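Local coordinates for protein Dot/Icm T4SS effector (Legionella pneumophila, PDB 6VVE) that acts as a Legionella effector kinase that is activated by host inositol hexakisphosphate and binds ADP together with manganese, at residues 13-18 and 25-30; 34-39 and 46-51. All coordinates share one frame; numbering follows the deposited sequence. Where two conformers were deposited one is given.

How the interactions relate
Interactions 1 and 2 are consecutive parts of one four-stranded antiparallel sheet, with centres about 9 Å apart. Strand 26-30, the second partner of interaction 1, lies directly beside strand 34-41, the first partner of interaction 2. The two strands are joined by probable backbone hydrogen bonds from Y36 N to Y29 O (2.7 Å) and from V38 N to K27 O (2.8 Å), and by F26 CE1 against R39 CB at 3.5 Å. Both contacts reach inositol hexakisphosphate: interaction 1 by three hydrogen bonds, interaction 2 by V35 alone. The ADP site is separate, with the side chain of M51 about 12 Å from the nucleotide.

Interaction 1. Residues 13-18 and 25-30; sequences DLTPHY and EFKIYR. With IHP (inositol hexakisphosphate), chain B.
In T15 the first torsion (chi1 -52°) sets OG1 anti to the carbonyl carbon and beside the backbone N, where it accepts the nearly straight bond from I28 N (2.9 Å, 167° at the hydrogen). On strand 26-30, R30 has CG anti to the backbone N (chi1 -169°), and the chain bends at chi3. L14 CD2 lies over one face of the guanidinium, 3.6 Å from R30 NH1, the two side chains crossing at about a right angle.

The T15 hydroxyl also gives its proton to D13 OD1 at 2.6 Å, on the syn side, somewhat out of the carboxylate plane. That same oxygen takes T15 N nearly along its C-O axis, closing an Asx turn, so two donors grip OD1 and fix the rotation of the carboxylate. Beside the turn, L14 N donates a hydrogen bond to I28 O at 2.7 Å. D13 and Y29 form an antiparallel non-hydrogen-bonded pair; a water links D13 OD2 to Y29 OH. The CG2 branch of I28 touches L14 CB and, at 4.1 Å, Y18 CD2, while L132 of strand 132-134 and I113 of helix 102-121 also pack on I28.

Three side chains extend from this junction to the ligand. H17 ND1 donates to O25 of inositol hexakisphosphate at 2.7 Å, near the plane of its ring, and Y18 OH donates to O45 at 2.6 Å. R30 NH1 reaches O36 at 3.0 Å from the edge of the guanidinium, consistent with charge attraction to the phosphate. W52, S54, H55, K87, K91 and K136 add further hydrogen bonds to the ligand. Strand end, Asx turn and 3-10 turn thus form one wall of the inositol hexakisphosphate pocket of this kinase.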
# COMPACT_ATOMS: atom_id res chain seq x y z
N ASP A 13 -4.14 -24.26 12.30
CA ASP A 13 -2.92 -23.92 11.56
C ASP A 13 -3.19 -24.07 10.07
O ASP A 13 -3.37 -25.18 9.57
CB ASP A 13 -1.77 -24.82 12.01
CG ASP A 13 -0.44 -24.41 11.43
OD1 ASP A 13 -0.43 -23.68 10.41
OD2 ASP A 13 0.60 -24.84 11.98
N LEU A 14 -3.20 -22.94 9.35
CA LEU A 14 -3.39 -22.93 7.91
C LEU A 14 -2.09 -22.73 7.15
O LEU A 14 -2.11 -22.56 5.92
CB LEU A 14 -4.38 -21.82 7.52
CG LEU A 14 -5.68 -21.71 8.32
CD1 LEU A 14 -6.51 -20.55 7.78
CD2 LEU A 14 -6.48 -23.00 8.28
N THR A 15 -0.95 -22.73 7.84
CA THR A 15 0.31 -22.38 7.21
C THR A 15 0.60 -23.16 5.94
O THR A 15 1.03 -22.54 4.95
CB THR A 15 1.46 -22.56 8.22
OG1 THR A 15 1.15 -21.86 9.44
CG2 THR A 15 2.77 -22.04 7.66
N PRO A 16 0.38 -24.48 5.87
CA PRO A 16 0.71 -25.21 4.64
C PRO A 16 -0.04 -24.72 3.41
O PRO A 16 0.40 -24.98 2.28
CB PRO A 16 0.34 -26.66 4.97
CG PRO A 16 0.36 -26.74 6.46
CD PRO A 16 -0.09 -25.38 6.94
N HIS A 17 -1.15 -24.02 3.59
CA HIS A 17 -1.92 -23.49 2.47
C HIS A 17 -1.42 -22.14 1.98
O HIS A 17 -2.03 -21.57 1.07
CB HIS A 17 -3.40 -23.36 2.87
CG HIS A 17 -4.06 -24.65 3.19
ND1 HIS A 17 -5.30 -24.73 3.78
CD2 HIS A 17 -3.65 -25.93 3.01
CE1 HIS A 17 -5.64 -25.99 3.94
NE2 HIS A 17 -4.65 -26.75 3.48
N TYR A 18 -0.33 -21.62 2.56
CA TYR A 18 0.11 -20.27 2.23
C TYR A 18 1.63 -20.13 2.20
O TYR A 18 2.18 -19.38 1.38
CB TYR A 18 -0.49 -19.27 3.23
CG TYR A 18 -1.99 -19.12 3.11
CD1 TYR A 18 -2.55 -18.43 2.03
CD2 TYR A 18 -2.85 -19.66 4.05
CE1 TYR A 18 -3.93 -18.29 1.90
CE2 TYR A 18 -4.22 -19.53 3.94
CZ TYR A 18 -4.75 -18.84 2.86
OH TYR A 18 -6.12 -18.72 2.73
N GLU A 25 9.63 -18.89 11.09
CA GLU A 25 9.43 -17.45 11.26
C GLU A 25 7.98 -17.03 11.28
O GLU A 25 7.62 -16.13 12.04
CB GLU A 25 10.16 -16.68 10.15
CG GLU A 25 11.61 -17.09 9.94
CD GLU A 25 12.30 -16.25 8.88
OE1 GLU A 25 11.72 -15.24 8.43
OE2 GLU A 25 13.44 -16.61 8.49
N PHE A 26 7.12 -17.64 10.47
CA PHE A 26 5.75 -17.19 10.32
C PHE A 26 4.79 -18.38 10.26
O PHE A 26 5.12 -19.43 9.69
CB PHE A 26 5.57 -16.34 9.06
CG PHE A 26 6.41 -15.10 9.03
CD1 PHE A 26 5.99 -13.94 9.67
CD2 PHE A 26 7.62 -15.08 8.36
CE1 PHE A 26 6.76 -12.80 9.65
CE2 PHE A 26 8.40 -13.94 8.33
CZ PHE A 26 7.97 -12.79 8.97
N LYS A 27 3.60 -18.19 10.84
CA LYS A 27 2.54 -19.19 10.81
C LYS A 27 1.22 -18.47 10.56
O LYS A 27 1.05 -17.31 10.94
CB LYS A 27 2.45 -19.98 12.12
CG LYS A 27 3.67 -20.83 12.44
CD LYS A 27 3.73 -22.07 11.55
CE LYS A 27 4.96 -22.91 11.89
NZ LYS A 27 5.08 -24.11 11.01
N ILE A 28 0.28 -19.18 9.94
CA ILE A 28 -1.05 -18.67 9.66
C ILE A 28 -2.05 -19.47 10.49
O ILE A 28 -2.06 -20.71 10.44
CB ILE A 28 -1.40 -18.76 8.16
CG1 ILE A 28 -0.34 -18.07 7.31
CG2 ILE A 28 -2.78 -18.17 7.91
CD1 ILE A 28 -0.20 -16.59 7.58
N TYR A 29 -2.89 -18.76 11.25
CA TYR A 29 -3.87 -19.39 12.12
C TYR A 29 -5.24 -18.77 11.90
O TYR A 29 -5.36 -17.55 11.73
CB TYR A 29 -3.50 -19.24 13.60
CG TYR A 29 -2.18 -19.86 13.99
CD1 TYR A 29 -2.07 -21.23 14.19
CD2 TYR A 29 -1.05 -19.07 14.18
CE1 TYR A 29 -0.87 -21.80 14.57
CE2 TYR A 29 0.15 -19.64 14.55
CZ TYR A 29 0.24 -21.00 14.75
OH TYR A 29 1.45 -21.56 15.11
N ARG A 30 -6.27 -19.62 11.92
CA ARG A 30 -7.66 -19.18 11.99
C ARG A 30 -8.11 -19.29 13.44
O ARG A 30 -8.11 -20.39 14.01
CB ARG A 30 -8.55 -20.02 11.07
CG ARG A 30 -9.96 -19.44 10.91
CD ARG A 30 -10.84 -20.28 9.97
NE ARG A 30 -10.59 -21.71 10.10
CZ ARG A 30 -10.13 -22.49 9.12
NH1 ARG A 30 -9.89 -22.00 7.92
NH2 ARG A 30 -9.92 -23.77 9.35
C1 IHP B . -13.07 -20.93 3.77
C2 IHP B . -13.73 -22.31 3.65
C3 IHP B . -12.80 -23.32 2.99
C4 IHP B . -11.47 -23.42 3.75
C5 IHP B . -10.76 -22.05 3.75
C6 IHP B . -11.65 -20.96 4.35
O11 IHP B . -13.85 -20.12 4.62
P1 IHP B . -14.72 -18.89 3.97
O21 IHP B . -14.56 -17.66 4.82
O31 IHP B . -14.25 -18.62 2.56
O41 IHP B . -16.19 -19.30 3.93
O12 IHP B . -14.89 -22.16 2.88
P2 IHP B . -16.32 -22.74 3.47
O22 IHP B . -16.14 -23.18 4.90
O32 IHP B . -17.35 -21.65 3.40
O42 IHP B . -16.75 -23.92 2.63
O13 IHP B . -12.53 -22.88 1.69
P3 IHP B . -12.57 -23.92 0.43
O23 IHP B . -13.21 -25.23 0.86
O33 IHP B . -13.39 -23.29 -0.70
O43 IHP B . -11.17 -24.19 -0.08
O14 IHP B . -10.64 -24.36 3.14
P4 IHP B . -9.95 -25.50 4.11
O24 IHP B . -11.02 -26.33 4.78
O34 IHP B . -9.14 -24.80 5.19
O44 IHP B . -9.05 -26.40 3.29
O15 IHP B . -9.59 -22.14 4.50
P5 IHP B . -8.15 -22.02 3.74
O25 IHP B . -7.13 -22.89 4.45
O35 IHP B . -8.27 -22.48 2.31
O45 IHP B . -7.70 -20.58 3.76
O16 IHP B . -11.05 -19.70 4.10
P6 IHP B . -10.42 -18.84 5.36
O26 IHP B . -10.95 -17.42 5.32
O36 IHP B . -10.81 -19.49 6.67
O46 IHP B . -8.91 -18.85 5.23
O HOH W 1 1.69 -23.96 14.59

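Interaction 2. Residues 34-39 and 46-51; sequences EVYAVR and MDYVLM. With IHP (inositol hexakisphosphate), chain B.
E34 bends back at chi2 (-66°), and its OE1 lies 3.3 Å from L50 CD1. At V35 backbone and side chain have different partners: the carbonyl oxygen accepts a hydrogen bond from M51 N at 2.8 Å, whereas CG2, anti to the carbonyl carbon, touches O46 of inositol hexakisphosphate at 3.6 Å.

Y36 and Y48 lie side by side and point the same way, with CD2 of Y36 against CD2 of Y48 at 3.7 Å and the ring planes 82° apart. A37 pairs with V49 through two reciprocal backbone bonds; its CB meets V49 CG2 at 3.7 Å and the selenium of M51 at 4.1 Å on the same face. V38 returns to the tyrosine face and places CG2 against Y48 CB.

R39 closes the run opposite both M46 and D47, a classic beta bulge in which R39 N bonds to D47 O and M46 N to R39 O. Its CG sits between the backbone N and the carbonyl carbon (chi1 66°), and at the far end of the chain M46 CB lies over one guanidinium face, offset toward the rim. NE is 3.8 Å from D47 CB, but the charged end is held by E41 and by Y121, whose hydroxyl D47 shares.

Helices pack on parts of both faces: F117 of helix 102-121 touches R39, D47 and V49, and I8 of helix 5-8 touches Y36, V38 and Y48, while strand 26-30 runs along the other edge of strand 34-41.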
# COMPACT_ATOMS: atom_id res chain seq x y z
N GLU A 34 -11.27 -15.39 12.36
CA GLU A 34 -10.29 -14.40 11.94
C GLU A 34 -9.00 -15.13 11.58
O GLU A 34 -8.52 -15.96 12.36
CB GLU A 34 -10.02 -13.37 13.04
CG GLU A 34 -11.26 -12.61 13.50
CD GLU A 34 -11.84 -11.72 12.42
OE1 GLU A 34 -11.15 -11.50 11.39
OE2 GLU A 34 -12.99 -11.24 12.59
N VAL A 35 -8.43 -14.80 10.43
CA VAL A 35 -7.18 -15.40 9.96
C VAL A 35 -6.05 -14.44 10.28
O VAL A 35 -6.04 -13.29 9.81
CB VAL A 35 -7.24 -15.72 8.46
CG1 VAL A 35 -5.87 -16.12 7.94
CG2 VAL A 35 -8.26 -16.82 8.19
N TYR A 36 -5.09 -14.91 11.08
CA TYR A 36 -3.96 -14.12 11.53
C TYR A 36 -2.66 -14.66 10.95
O TYR A 36 -2.54 -15.85 10.62
CB TYR A 36 -3.84 -14.13 13.06
CG TYR A 36 -5.04 -13.60 13.81
CD1 TYR A 36 -6.10 -14.44 14.13
CD2 TYR A 36 -5.09 -12.28 14.23
CE1 TYR A 36 -7.19 -13.96 14.82
CE2 TYR A 36 -6.18 -11.80 14.93
CZ TYR A 36 -7.23 -12.64 15.22
OH TYR A 36 -8.32 -12.17 15.91
N ALA A 37 -1.67 -13.77 10.85
CA ALA A 37 -0.28 -14.15 10.59
C ALA A 37 0.52 -13.87 11.85
O ALA A 37 0.48 -12.75 12.38
CB ALA A 37 0.29 -13.38 9.40
N VAL A 38 1.24 -14.88 12.35
CA VAL A 38 2.00 -14.79 13.59
C VAL A 38 3.48 -14.94 13.26
O VAL A 38 3.87 -15.89 12.57
CB VAL A 38 1.56 -15.87 14.60
CG1 VAL A 38 2.44 -15.82 15.84
CG2 VAL A 38 0.10 -15.68 14.97
N ARG A 39 4.30 -14.01 13.76
CA ARG A 39 5.74 -14.08 13.58
C ARG A 39 6.41 -14.54 14.87
O ARG A 39 5.89 -14.34 15.97
CB ARG A 39 6.30 -12.73 13.15
CG ARG A 39 6.19 -11.62 14.18
CD ARG A 39 6.84 -10.33 13.67
NE ARG A 39 6.92 -9.30 14.70
CZ ARG A 39 7.92 -9.19 15.57
NH1 ARG A 39 8.93 -10.04 15.53
NH2 ARG A 39 7.91 -8.22 16.47
N MSE A 46 5.77 -13.97 18.92
CA MSE A 46 6.08 -12.61 19.35
C MSE A 46 4.95 -11.63 19.07
O MSE A 46 4.58 -10.83 19.94
CB MSE A 46 7.36 -12.12 18.66
CG MSE A 46 8.62 -12.86 19.07
SE MSE A 46 8.97 -12.84 20.99
CE MSE A 46 8.72 -10.92 21.31
N ASP A 47 4.39 -11.67 17.86
CA ASP A 47 3.35 -10.72 17.50
C ASP A 47 2.50 -11.32 16.39
O ASP A 47 2.85 -12.34 15.79
CB ASP A 47 3.96 -9.38 17.06
CG ASP A 47 3.01 -8.23 17.21
OD1 ASP A 47 1.85 -8.45 17.64
OD2 ASP A 47 3.42 -7.09 16.88
N TYR A 48 1.37 -10.66 16.12
CA TYR A 48 0.42 -11.12 15.12
C TYR A 48 -0.16 -9.93 14.37
O TYR A 48 -0.10 -8.78 14.81
CB TYR A 48 -0.72 -11.92 15.77
CG TYR A 48 -1.54 -11.10 16.74
CD1 TYR A 48 -1.18 -10.99 18.08
CD2 TYR A 48 -2.68 -10.42 16.32
CE1 TYR A 48 -1.92 -10.24 18.96
CE2 TYR A 48 -3.43 -9.67 17.20
CZ TYR A 48 -3.05 -9.58 18.52
OH TYR A 48 -3.79 -8.82 19.40
N VAL A 49 -0.73 -10.23 13.20
CA VAL A 49 -1.49 -9.26 12.42
C VAL A 49 -2.74 -9.94 11.89
O VAL A 49 -2.75 -11.14 11.61
CB VAL A 49 -0.67 -8.67 11.25
CG1 VAL A 49 0.49 -7.85 11.78
CG2 VAL A 49 -0.19 -9.79 10.32
N LEU A 50 -3.81 -9.17 11.75
CA LEU A 50 -5.07 -9.67 11.21
C LEU A 50 -5.01 -9.59 9.69
O LEU A 50 -4.62 -8.56 9.12
CB LEU A 50 -6.24 -8.85 11.75
CG LEU A 50 -7.61 -9.04 11.10
CD1 LEU A 50 -8.05 -10.50 11.07
CD2 LEU A 50 -8.65 -8.19 11.86
N MSE A 51 -5.40 -10.68 9.03
CA MSE A 51 -5.40 -10.72 7.57
C MSE A 51 -6.81 -10.54 6.98
O MSE A 51 -7.01 -9.69 6.12
CB MSE A 51 -4.80 -12.04 7.07
CG MSE A 51 -3.37 -12.31 7.54
SE MSE A 51 -2.05 -10.94 7.05
CE MSE A 51 -2.36 -10.82 5.15
C1 IHP B . -13.07 -20.93 3.77
C2 IHP B . -13.73 -22.31 3.65
C3 IHP B . -12.80 -23.32 2.99
C4 IHP B . -11.47 -23.42 3.75
C5 IHP B . -10.76 -22.05 3.75
C6 IHP B . -11.65 -20.96 4.35
O11 IHP B . -13.85 -20.12 4.62
P1 IHP B . -14.72 -18.89 3.97
O21 IHP B . -14.56 -17.66 4.82
O31 IHP B . -14.25 -18.62 2.56
O41 IHP B . -16.19 -19.30 3.93
O12 IHP B . -14.89 -22.16 2.88
P2 IHP B . -16.32 -22.74 3.47
O22 IHP B . -16.14 -23.18 4.90
O32 IHP B . -17.35 -21.65 3.40
O42 IHP B . -16.75 -23.92 2.63
O13 IHP B . -12.53 -22.88 1.69
P3 IHP B . -12.57 -23.92 0.43
O23 IHP B . -13.21 -25.23 0.86
O33 IHP B . -13.39 -23.29 -0.70
O43 IHP B . -11.17 -24.19 -0.08
O14 IHP B . -10.64 -24.36 3.14
P4 IHP B . -9.95 -25.50 4.11
O24 IHP B . -11.02 -26.33 4.78
O34 IHP B . -9.14 -24.80 5.19
O44 IHP B . -9.05 -26.40 3.29
O15 IHP B . -9.59 -22.14 4.50
P5 IHP B . -8.15 -22.02 3.74
O25 IHP B . -7.13 -22.89 4.45
O35 IHP B . -8.27 -22.48 2.31
O45 IHP B . -7.70 -20.58 3.76
O16 IHP B . -11.05 -19.70 4.10
P6 IHP B . -10.42 -18.84 5.36
O26 IHP B . -10.95 -17.42 5.32
O36 IHP B . -10.81 -19.49 6.67
O46 IHP B . -8.91 -18.85 5.23